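Long-range contacts in Alr3699 protein (Nostoc sp., PDB 4XSP), which belongs to the GT-B clan of glycosyltransferases and holds uridine-5'-diphosphate at the cleft between its two Rossmann-like domains: residues 89-94 with 116-121; 178-183 with 296-301; 302-307 with 358-363. All coordinates share one frame; numbering follows the deposited sequence.

Interaction 1 (89-94 with 116-121); sequences KVVQTA and FIARRP
Val-91 and Ile-117 meet at about a right angle where segment 89-94 packs on the last turn of helix 105-118. The CG1 branch of Val-91 lies anti to its own backbone N (chi1 165°), and this brings it 3.7 Å from Ile-117 CG2. Its other methyl, Val-91 CG2, lies 4.0 Å from Ile-117 CB. One turn further on, the small methyls of the two alanines touch, Ala-94 CB lying 3.8 Å from Ala-118 CB. Ala-118 CB also sits 3.6 Å from Val-91 O, and the CA atoms of these two residues are only 5.4 Å apart, so the helices come close here with little side chain between them. Arg-119 then leaves the helix with positive phi (59°), and the chain turns to deliver Arg-120.

Traced outward from CB, the Arg-120 side chain runs beside segment 89-94. Arg-120 CG passes 3.6 Å from Ala-94 O, and the chain then bends at chi2 (-77°). CD follows a little farther off, and Arg-120 NE lies 3.4 Å from the same Ala-94 O. NE donates to Tyr-97 O and NH2 to His-95 O. Arg-120 NH1 turns back to Arg-119 O at 2.9 Å, with that oxygen nearly in the guanidinium plane although NH1 itself stands well above the carbonyl plane.

The contact thus has two chemistries. Aliphatic groups pack the two helices together, within a domain where Leu-10 of strand 9-13 touches Ala-94. Beside them, one guanidinium gathers the carbonyl oxygens of His-95, Tyr-97 and Arg-119, whose partial negative charge probably helps to offset the positive charge of the arginine.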
loop_
_atom_site.group_PDB
_atom_site.type_symbol
_atom_site.label_atom_id
_atom_site.label_comp_id
_atom_site.label_asym_id
_atom_site.label_seq_id
_atom_site.Cartn_x
_atom_site.Cartn_y
_atom_site.Cartn_z
ATOM N N LYS B 89 -3.640 -8.842 -3.152
ATOM C CA LYS B 89 -4.664 -9.619 -3.862
ATOM C C LYS B 89 -5.411 -8.726 -4.855
ATOM O O LYS B 89 -5.602 -9.078 -6.017
ATOM C CB LYS B 89 -5.647 -10.224 -2.851
ATOM C CG LYS B 89 -5.056 -11.330 -1.976
ATOM C CD LYS B 89 -5.939 -11.566 -0.753
ATOM C CE LYS B 89 -5.350 -12.553 0.243
ATOM N NZ LYS B 89 -6.185 -12.644 1.473
ATOM N N VAL B 90 -5.762 -7.541 -4.389
ATOM C CA VAL B 90 -6.416 -6.549 -5.229
ATOM C C VAL B 90 -5.532 -6.176 -6.393
ATOM O O VAL B 90 -5.982 -6.213 -7.543
ATOM C CB VAL B 90 -6.853 -5.325 -4.425
ATOM C CG1 VAL B 90 -7.515 -4.292 -5.323
ATOM C CG2 VAL B 90 -7.832 -5.743 -3.339
ATOM N N VAL B 91 -4.257 -5.894 -6.106
ATOM C CA VAL B 91 -3.293 -5.531 -7.149
ATOM C C VAL B 91 -3.257 -6.605 -8.225
ATOM O O VAL B 91 -3.292 -6.308 -9.403
ATOM C CB VAL B 91 -1.865 -5.323 -6.565
ATOM C CG1 VAL B 91 -0.812 -5.320 -7.668
ATOM C CG2 VAL B 91 -1.792 -4.036 -5.762
ATOM N N GLN B 92 -3.194 -7.861 -7.817
ATOM C CA GLN B 92 -3.024 -8.946 -8.786
ATOM C C GLN B 92 -4.291 -9.172 -9.598
ATOM O O GLN B 92 -4.216 -9.498 -10.773
ATOM C CB GLN B 92 -2.625 -10.270 -8.111
ATOM C CG GLN B 92 -2.157 -11.315 -9.133
ATOM C CD GLN B 92 -2.534 -12.734 -8.768
ATOM O OE1 GLN B 92 -2.935 -13.009 -7.637
ATOM N NE2 GLN B 92 -2.393 -13.657 -9.724
ATOM N N THR B 93 -5.448 -9.019 -8.962
ATOM C CA THR B 93 -6.741 -9.066 -9.673
ATOM C C THR B 93 -6.839 -7.917 -10.653
ATOM O O THR B 93 -7.210 -8.097 -11.806
ATOM C CB THR B 93 -7.904 -8.951 -8.678
ATOM O OG1 THR B 93 -7.831 -10.019 -7.741
ATOM C CG2 THR B 93 -9.253 -9.048 -9.391
ATOM N N ALA B 94 -6.447 -6.731 -10.201
ATOM C CA ALA B 94 -6.510 -5.554 -11.068
ATOM C C ALA B 94 -5.772 -5.735 -12.399
ATOM O O ALA B 94 -6.160 -5.116 -13.400
ATOM C CB ALA B 94 -6.012 -4.334 -10.327
ATOM N N PHE B 116 -2.006 2.524 -8.645
ATOM C CA PHE B 116 -0.648 2.874 -8.974
ATOM C C PHE B 116 0.246 1.660 -9.167
ATOM O O PHE B 116 0.944 1.603 -10.134
ATOM C CB PHE B 116 -0.057 4.086 -8.231
ATOM C CG PHE B 116 0.057 3.951 -6.750
ATOM C CD1 PHE B 116 1.054 3.179 -6.181
ATOM C CD2 PHE B 116 -0.753 4.688 -5.917
ATOM C CE1 PHE B 116 1.196 3.105 -4.816
ATOM C CE2 PHE B 116 -0.616 4.610 -4.550
ATOM C CZ PHE B 116 0.360 3.820 -3.998
ATOM N N ILE B 117 0.146 0.662 -8.315
ATOM C CA ILE B 117 0.915 -0.554 -8.506
ATOM C C ILE B 117 0.561 -1.410 -9.712
ATOM O O ILE B 117 1.427 -1.763 -10.455
ATOM C CB ILE B 117 0.856 -1.402 -7.253
ATOM C CG1 ILE B 117 1.234 -0.544 -6.082
ATOM C CG2 ILE B 117 1.714 -2.630 -7.404
ATOM C CD1 ILE B 117 1.727 -1.294 -4.882
ATOM N N ALA B 118 -0.724 -1.671 -9.937
ATOM C CA ALA B 118 -1.145 -2.459 -11.081
ATOM C C ALA B 118 -1.224 -1.668 -12.365
ATOM O O ALA B 118 -1.479 -2.232 -13.410
ATOM C CB ALA B 118 -2.492 -3.112 -10.797
ATOM N N ARG B 119 -1.040 -0.354 -12.283
ATOM C CA ARG B 119 -1.095 0.558 -13.447
ATOM C C ARG B 119 -2.430 0.518 -14.173
ATOM O O ARG B 119 -2.513 0.290 -15.384
ATOM C CB ARG B 119 0.084 0.329 -14.413
ATOM C CG ARG B 119 1.426 0.227 -13.684
ATOM C CD ARG B 119 2.596 0.658 -14.553
ATOM N NE ARG B 119 3.031 2.010 -14.201
ATOM C CZ ARG B 119 3.573 2.896 -15.037
ATOM N NH1 ARG B 119 3.775 2.601 -16.320
ATOM N NH2 ARG B 119 3.919 4.096 -14.575
ATOM N N ARG B 120 -3.486 0.764 -13.411
ATOM C CA ARG B 120 -4.817 0.851 -13.976
ATOM C C ARG B 120 -5.485 2.126 -13.495
ATOM O O ARG B 120 -5.283 2.546 -12.359
ATOM C CB ARG B 120 -5.649 -0.377 -13.573
ATOM C CG ARG B 120 -5.034 -1.720 -13.957
ATOM C CD ARG B 120 -5.247 -1.966 -15.431
ATOM N NE ARG B 120 -4.724 -3.258 -15.890
ATOM C CZ ARG B 120 -3.450 -3.496 -16.208
ATOM N NH1 ARG B 120 -2.514 -2.551 -16.093
ATOM N NH2 ARG B 120 -3.108 -4.692 -16.642
ATOM N N PRO B 121 -6.307 2.741 -14.347
ATOM C CA PRO B 121 -7.028 3.963 -13.960
ATOM C C PRO B 121 -8.026 3.667 -12.862
ATOM O O PRO B 121 -8.522 2.532 -12.765
ATOM C CB PRO B 121 -7.768 4.374 -15.225
ATOM C CG PRO B 121 -7.339 3.421 -16.318
ATOM C CD PRO B 121 -6.680 2.249 -15.684
#

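Interaction 2 (178-183 with 296-301); sequences IYNGFD and FGRVIV. With UDP (uridine-5'-diphosphate), chain D.
Asn-180 lays its side chain over one face of the Phe-296 ring, the amide and ring planes only 12° apart and Asn-180 CG displaced toward the rim. Asn-180 CB adds an off-centre CH-pi contact, 4.2 Å from the ring centroid. Tyr-179 comes to the same ring differently: its CD1 reaches Phe-296 CE2 at 3.5 Å in the plane of the phenylalanine, rim to rim.

Phe-182 serves a second flat group. Its CE2 stands over the centre of the Arg-298 guanidinium, 3.7 Å from Arg-298 CZ, with the two planes 27° apart, while its CE1 touches Val-301 CG1 at 3.5 Å. A bend at chi3 (65°) turns the guanidinium so that Arg-298 NE donates to O3' of the UDP ribose (3.1 Å). One water accepts from NH1 and another from NH2; each lies within reach of Gly-181 O, to which it probably donates. Backbone N-H groups of the helix start add to the grip, Arg-298 N to UDP O2A at 3.1 Å and Val-299 N to UDP O1A at 3.2 Å, directly after the N-cap Gly-297.

The contact joins the loop leaving strand 175-177 to the start of helix 298-305. Helix 20-29 packs on Arg-298 through Leu-23, Cys-24 and Asp-27, helix 318-321 packs on Phe-296 and Val-301 through Leu-321, and the backbone of Phe-182 is hydrogen-bonded to Phe-368 and Val-370 at the approach to helix 370-382.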
loop_
_atom_site.group_PDB
_atom_site.type_symbol
_atom_site.label_atom_id
_atom_site.label_comp_id
_atom_site.label_asym_id
_atom_site.label_seq_id
_atom_site.Cartn_x
_atom_site.Cartn_y
_atom_site.Cartn_z
ATOM N N ILE B 178 -23.540 12.195 -10.618
ATOM C CA ILE B 178 -24.429 11.217 -11.229
ATOM C C ILE B 178 -25.251 10.630 -10.098
ATOM O O ILE B 178 -24.724 10.017 -9.165
ATOM C CB ILE B 178 -23.691 10.121 -11.964
ATOM C CG1 ILE B 178 -22.837 10.707 -13.071
ATOM C CG2 ILE B 178 -24.686 9.149 -12.618
ATOM C CD1 ILE B 178 -21.987 9.685 -13.799
ATOM N N TYR B 179 -26.571 10.820 -10.193
ATOM C CA TYR B 179 -27.520 10.411 -9.185
ATOM C C TYR B 179 -27.697 8.907 -9.240
ATOM O O TYR B 179 -27.342 8.281 -10.234
ATOM C CB TYR B 179 -28.846 11.180 -9.397
ATOM C CG TYR B 179 -28.762 12.692 -9.140
ATOM C CD1 TYR B 179 -28.363 13.178 -7.911
ATOM C CD2 TYR B 179 -29.131 13.623 -10.104
ATOM C CE1 TYR B 179 -28.310 14.555 -7.655
ATOM C CE2 TYR B 179 -29.075 14.997 -9.862
ATOM C CZ TYR B 179 -28.655 15.453 -8.627
ATOM O OH TYR B 179 -28.568 16.825 -8.315
ATOM N N ASN B 180 -28.220 8.305 -8.165
ATOM C CA ASN B 180 -28.598 6.900 -8.224
ATOM C C ASN B 180 -29.721 6.694 -9.241
ATOM O O ASN B 180 -30.597 7.535 -9.378
ATOM C CB ASN B 180 -29.121 6.408 -6.879
ATOM C CG ASN B 180 -28.061 6.338 -5.776
ATOM O OD1 ASN B 180 -27.060 7.056 -5.740
ATOM N ND2 ASN B 180 -28.336 5.470 -4.830
ATOM N N GLY B 181 -29.709 5.569 -9.934
ATOM C CA GLY B 181 -30.717 5.260 -10.929
ATOM C C GLY B 181 -31.677 4.182 -10.433
ATOM O O GLY B 181 -31.335 3.394 -9.560
ATOM N N PHE B 182 -32.904 4.204 -10.941
ATOM C CA PHE B 182 -33.970 3.265 -10.525
ATOM C C PHE B 182 -34.740 2.689 -11.712
ATOM O O PHE B 182 -34.956 3.381 -12.675
ATOM C CB PHE B 182 -34.926 3.974 -9.569
ATOM C CG PHE B 182 -34.240 4.521 -8.326
ATOM C CD1 PHE B 182 -33.566 5.746 -8.347
ATOM C CD2 PHE B 182 -34.251 3.801 -7.169
ATOM C CE1 PHE B 182 -32.935 6.229 -7.220
ATOM C CE2 PHE B 182 -33.626 4.278 -6.028
ATOM C CZ PHE B 182 -32.974 5.487 -6.045
ATOM N N ASP B 183 -35.168 1.435 -11.621
ATOM C CA ASP B 183 -36.027 0.823 -12.622
ATOM C C ASP B 183 -37.440 1.328 -12.380
ATOM O O ASP B 183 -38.143 0.859 -11.472
ATOM C CB ASP B 183 -35.940 -0.696 -12.548
ATOM C CG ASP B 183 -36.866 -1.375 -13.553
ATOM O OD1 ASP B 183 -37.894 -0.804 -13.952
ATOM O OD2 ASP B 183 -36.560 -2.500 -13.937
ATOM N N PHE B 296 -27.768 11.315 -0.406
ATOM C CA PHE B 296 -28.792 11.085 -1.426
ATOM C C PHE B 296 -29.827 10.186 -0.762
ATOM O O PHE B 296 -29.529 9.045 -0.407
ATOM C CB PHE B 296 -28.195 10.323 -2.628
ATOM C CG PHE B 296 -29.160 10.117 -3.783
ATOM C CD1 PHE B 296 -30.076 9.090 -3.781
ATOM C CD2 PHE B 296 -29.122 10.952 -4.895
ATOM C CE1 PHE B 296 -30.960 8.896 -4.871
ATOM C CE2 PHE B 296 -30.015 10.785 -5.958
ATOM C CZ PHE B 296 -30.922 9.750 -5.948
ATOM N N GLY B 297 -31.028 10.637 -0.544
ATOM C CA GLY B 297 -32.004 9.654 0.009
ATOM C C GLY B 297 -32.652 8.764 -1.051
ATOM O O GLY B 297 -33.582 9.185 -1.726
ATOM N N ARG B 298 -32.173 7.533 -1.209
ATOM C CA ARG B 298 -32.810 6.600 -2.143
ATOM C C ARG B 298 -34.310 6.476 -1.907
ATOM O O ARG B 298 -35.078 6.427 -2.845
ATOM C CB ARG B 298 -32.177 5.228 -2.050
ATOM C CG ARG B 298 -30.792 5.153 -2.680
ATOM C CD ARG B 298 -30.145 3.786 -2.530
ATOM N NE ARG B 298 -30.848 2.710 -3.248
ATOM C CZ ARG B 298 -30.759 2.445 -4.547
ATOM N NH1 ARG B 298 -30.015 3.191 -5.365
ATOM N NH2 ARG B 298 -31.413 1.412 -5.046
ATOM N N VAL B 299 -34.708 6.395 -0.638
ATOM C CA VAL B 299 -36.115 6.229 -0.262
ATOM C C VAL B 299 -36.997 7.414 -0.675
ATOM O O VAL B 299 -38.186 7.247 -0.937
ATOM C CB VAL B 299 -36.303 5.904 1.243
ATOM C CG1 VAL B 299 -35.781 4.511 1.524
ATOM C CG2 VAL B 299 -35.653 6.953 2.149
ATOM N N ILE B 300 -36.392 8.583 -0.756
ATOM C CA ILE B 300 -37.070 9.761 -1.207
ATOM C C ILE B 300 -37.469 9.557 -2.687
ATOM O O ILE B 300 -38.649 9.640 -3.037
ATOM C CB ILE B 300 -36.168 10.986 -1.070
ATOM C CG1 ILE B 300 -35.876 11.311 0.418
ATOM C CG2 ILE B 300 -36.768 12.176 -1.791
ATOM C CD1 ILE B 300 -34.947 12.510 0.605
ATOM N N VAL B 301 -36.483 9.240 -3.521
ATOM C CA VAL B 301 -36.708 9.025 -4.943
ATOM C C VAL B 301 -37.630 7.832 -5.137
ATOM O O VAL B 301 -38.534 7.876 -5.978
ATOM C CB VAL B 301 -35.384 8.855 -5.701
ATOM C CG1 VAL B 301 -35.611 8.461 -7.164
ATOM C CG2 VAL B 301 -34.587 10.147 -5.629
HETATM N N1 UDP D . -34.431 -0.644 2.198
HETATM C C2 UDP D . -34.892 -1.968 2.071
HETATM N N3 UDP D . -35.593 -2.545 3.064
HETATM C C4 UDP D . -35.835 -1.880 4.220
HETATM C C5 UDP D . -35.367 -0.570 4.389
HETATM C C6 UDP D . -34.663 0.030 3.342
HETATM O O2 UDP D . -34.688 -2.636 1.035
HETATM O O4 UDP D . -36.478 -2.457 5.121
HETATM C "C1'" UDP D . -33.687 -0.005 1.097
HETATM C "C2'" UDP D . -34.381 1.221 0.483
HETATM O "O2'" UDP D . -35.414 0.855 -0.456
HETATM C "C3'" UDP D . -33.218 1.950 -0.170
HETATM C "C4'" UDP D . -32.043 1.625 0.764
HETATM O "O4'" UDP D . -32.412 0.496 1.500
HETATM O "O3'" UDP D . -33.011 1.431 -1.501
HETATM C "C5'" UDP D . -31.779 2.711 1.795
HETATM O "O5'" UDP D . -31.187 3.770 1.067
HETATM P PA UDP D . -31.106 5.278 1.599
HETATM O O1A UDP D . -32.534 5.802 1.697
HETATM O O2A UDP D . -30.243 6.002 0.596
HETATM O O3A UDP D . -30.446 5.125 3.087
HETATM P PB UDP D . -28.857 5.224 3.494
HETATM O O1B UDP D . -28.894 5.452 4.972
HETATM O O2B UDP D . -28.354 6.438 2.741
HETATM O O3B UDP D . -28.289 3.897 3.068
HETATM O O HOH W 1 -29.305 2.460 -8.021
HETATM O O HOH W 2 -32.227 0.960 -7.975
#

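Interaction 3 (302-307 with 358-363); sequences EAMLCG and SNAQAI. With UDP (uridine-5'-diphosphate), chain D.
Leu-305 O accepts a hydrogen bond from Gln-361 NE2 at 2.9 Å, nearly straight at the hydrogen (165°). The oxygen lies close to the amide plane of Gln-361, whereas NE2 stands 41° above the carbonyl plane of Leu-305. Gln-361 reaches it with an extended chain whose CG is anti to the backbone N (chi1 -171°), laying CB and CG along the end of the opposing helix.

The next carbonyl back, Met-304 O, is met twice: Gly-307 N donates to it at 2.9 Å as part of a Schellman motif, and Gln-361 CA approaches it at 3.2 Å in a CA-H...O contact. Such proximity shows how tightly the two helices pass. On the other flank, Met-304 folds over Ala-360, with both Met-304 CB and Met-304 CE 3.8 Å from Ala-360 CB. The methionine methyl also approaches Ile-363 CG2, more loosely.

At the start of 302-307, Glu-302 spans the ribose diol: UDP O2' donates to OE1 at 2.8 Å and UDP O3' to OE2 at 3.3 Å. Tyr-187 OH is a second partner of OE2.

The carboxylate of Glu-302 thus takes both ribose hydroxyls, while the C-terminal end of the same helix docks on helix 350-367. There one near-straight amide bond to Leu-305 O fixes the side chain of Gln-361 against the helix end, and the methyl contacts supply the non-directional part of the packing.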
loop_
_atom_site.group_PDB
_atom_site.type_symbol
_atom_site.label_atom_id
_atom_site.label_comp_id
_atom_site.label_asym_id
_atom_site.label_seq_id
_atom_site.Cartn_x
_atom_site.Cartn_y
_atom_site.Cartn_z
ATOM N N GLU B 302 -37.441 6.775 -4.361
ATOM C CA GLU B 302 -38.360 5.636 -4.463
ATOM C C GLU B 302 -39.832 6.029 -4.221
ATOM O O GLU B 302 -40.743 5.602 -4.938
ATOM C CB GLU B 302 -37.927 4.506 -3.561
ATOM C CG GLU B 302 -36.683 3.843 -4.111
ATOM C CD GLU B 302 -36.059 2.875 -3.148
ATOM O OE1 GLU B 302 -36.202 3.078 -1.925
ATOM O OE2 GLU B 302 -35.451 1.904 -3.626
ATOM N N ALA B 303 -40.037 6.905 -3.247
ATOM C CA ALA B 303 -41.376 7.327 -2.885
ATOM C C ALA B 303 -41.964 8.156 -4.010
ATOM O O ALA B 303 -43.127 7.960 -4.398
ATOM C CB ALA B 303 -41.323 8.113 -1.586
ATOM N N MET B 304 -41.147 9.053 -4.564
ATOM C CA MET B 304 -41.571 9.851 -5.740
ATOM C C MET B 304 -41.944 8.932 -6.913
ATOM O O MET B 304 -42.986 9.086 -7.506
ATOM C CB MET B 304 -40.481 10.828 -6.152
ATOM C CG MET B 304 -40.101 11.814 -5.037
ATOM S SD MET B 304 -38.674 12.852 -5.483
ATOM C CE MET B 304 -39.664 14.243 -5.797
ATOM N N LEU B 305 -41.139 7.914 -7.176
ATOM C CA LEU B 305 -41.472 6.972 -8.261
ATOM C C LEU B 305 -42.763 6.188 -8.039
ATOM O O LEU B 305 -43.388 5.735 -8.995
ATOM C CB LEU B 305 -40.306 6.014 -8.518
ATOM C CG LEU B 305 -39.056 6.731 -9.052
ATOM C CD1 LEU B 305 -37.870 5.803 -9.079
ATOM C CD2 LEU B 305 -39.279 7.307 -10.435
ATOM N N CYS B 306 -43.135 6.014 -6.760
ATOM C CA CYS B 306 -44.377 5.362 -6.375
ATOM C C CYS B 306 -45.587 6.277 -6.497
ATOM O O CYS B 306 -46.708 5.865 -6.209
ATOM C CB CYS B 306 -44.290 4.850 -4.922
ATOM S SG CYS B 306 -43.201 3.433 -4.733
ATOM N N GLY B 307 -45.346 7.513 -6.901
ATOM C CA GLY B 307 -46.384 8.504 -6.985
ATOM C C GLY B 307 -46.930 8.909 -5.633
ATOM O O GLY B 307 -48.111 9.164 -5.527
ATOM N N SER B 358 -48.252 13.383 -8.059
ATOM C CA SER B 358 -48.210 13.102 -9.493
ATOM C C SER B 358 -47.009 13.808 -10.135
ATOM O O SER B 358 -46.301 13.226 -10.945
ATOM C CB SER B 358 -49.507 13.593 -10.144
ATOM O OG SER B 358 -49.635 13.035 -11.426
ATOM N N ASN B 359 -46.782 15.069 -9.779
ATOM C CA ASN B 359 -45.584 15.755 -10.214
ATOM C C ASN B 359 -44.314 14.975 -9.863
ATOM O O ASN B 359 -43.374 14.924 -10.637
ATOM C CB ASN B 359 -45.466 17.112 -9.545
ATOM C CG ASN B 359 -46.484 18.094 -10.039
ATOM O OD1 ASN B 359 -47.235 17.785 -10.957
ATOM N ND2 ASN B 359 -46.513 19.313 -9.424
ATOM N N ALA B 360 -44.291 14.384 -8.681
ATOM C CA ALA B 360 -43.096 13.754 -8.208
ATOM C C ALA B 360 -42.783 12.518 -9.039
ATOM O O ALA B 360 -41.602 12.195 -9.303
ATOM C CB ALA B 360 -43.251 13.407 -6.737
ATOM N N GLN B 361 -43.819 11.813 -9.450
ATOM C CA GLN B 361 -43.615 10.609 -10.269
ATOM C C GLN B 361 -43.036 10.992 -11.633
ATOM O O GLN B 361 -42.095 10.314 -12.135
ATOM C CB GLN B 361 -44.896 9.770 -10.397
ATOM C CG GLN B 361 -44.678 8.422 -11.057
ATOM C CD GLN B 361 -45.931 7.558 -11.022
ATOM O OE1 GLN B 361 -46.989 7.977 -11.473
ATOM N NE2 GLN B 361 -45.822 6.362 -10.453
ATOM N N ALA B 362 -43.538 12.078 -12.200
ATOM C CA ALA B 362 -43.077 12.541 -13.542
ATOM C C ALA B 362 -41.636 13.024 -13.504
ATOM O O ALA B 362 -40.809 12.606 -14.329
ATOM C CB ALA B 362 -43.996 13.614 -14.090
ATOM N N ILE B 363 -41.313 13.870 -12.527
ATOM C CA ILE B 363 -39.984 14.424 -12.431
ATOM C C ILE B 363 -38.953 13.327 -12.091
ATOM O O ILE B 363 -37.909 13.231 -12.743
ATOM C CB ILE B 363 -39.933 15.625 -11.455
ATOM C CG1 ILE B 363 -38.595 16.362 -11.521
ATOM C CG2 ILE B 363 -40.110 15.176 -10.007
ATOM C CD1 ILE B 363 -38.144 16.750 -12.904
HETATM N N1 UDP D . -34.431 -0.644 2.198
HETATM C C2 UDP D . -34.892 -1.968 2.071
HETATM N N3 UDP D . -35.593 -2.545 3.064
HETATM C C4 UDP D . -35.835 -1.880 4.220
HETATM C C5 UDP D . -35.367 -0.570 4.389
HETATM C C6 UDP D . -34.663 0.030 3.342
HETATM O O2 UDP D . -34.688 -2.636 1.035
HETATM O O4 UDP D . -36.478 -2.457 5.121
HETATM C "C1'" UDP D . -33.687 -0.005 1.097
HETATM C "C2'" UDP D . -34.381 1.221 0.483
HETATM O "O2'" UDP D . -35.414 0.855 -0.456
HETATM C "C3'" UDP D . -33.218 1.950 -0.170
HETATM C "C4'" UDP D . -32.043 1.625 0.764
HETATM O "O4'" UDP D . -32.412 0.496 1.500
HETATM O "O3'" UDP D . -33.011 1.431 -1.501
HETATM C "C5'" UDP D . -31.779 2.711 1.795
HETATM O "O5'" UDP D . -31.187 3.770 1.067
HETATM P PA UDP D . -31.106 5.278 1.599
HETATM O O1A UDP D . -32.534 5.802 1.697
HETATM O O2A UDP D . -30.243 6.002 0.596
HETATM O O3A UDP D . -30.446 5.125 3.087
HETATM P PB UDP D . -28.857 5.224 3.494
HETATM O O1B UDP D . -28.894 5.452 4.972
HETATM O O2B UDP D . -28.354 6.438 2.741
HETATM O O3B UDP D . -28.289 3.897 3.068
#

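Overall arrangement
Interactions 2 and 3 share helix 298-305 and lie with their centres about 12 Å apart. They touch directly: Phe-182 CB packs on Leu-305 CD1 at 3.5 Å, and Phe-182 CE2 on Glu-302 CG at 3.6 Å. Both also reach UDP, whose O3' is hydrogen-bonded to Arg-298 in one and Glu-302 in the other, with Arg-273 O as a further partner of the nucleotide. Interaction 1 lies wholly in the Glycosyltransferase Family 4 part of the chain, which interaction 2 enters through 178-183 and interaction 3 does not. Its centre is about 31 Å from that of interaction 2 and 42 Å from that of interaction 3. It packs the outer part of its domain, where Phe-116 meets Phe-116 of the second subunit.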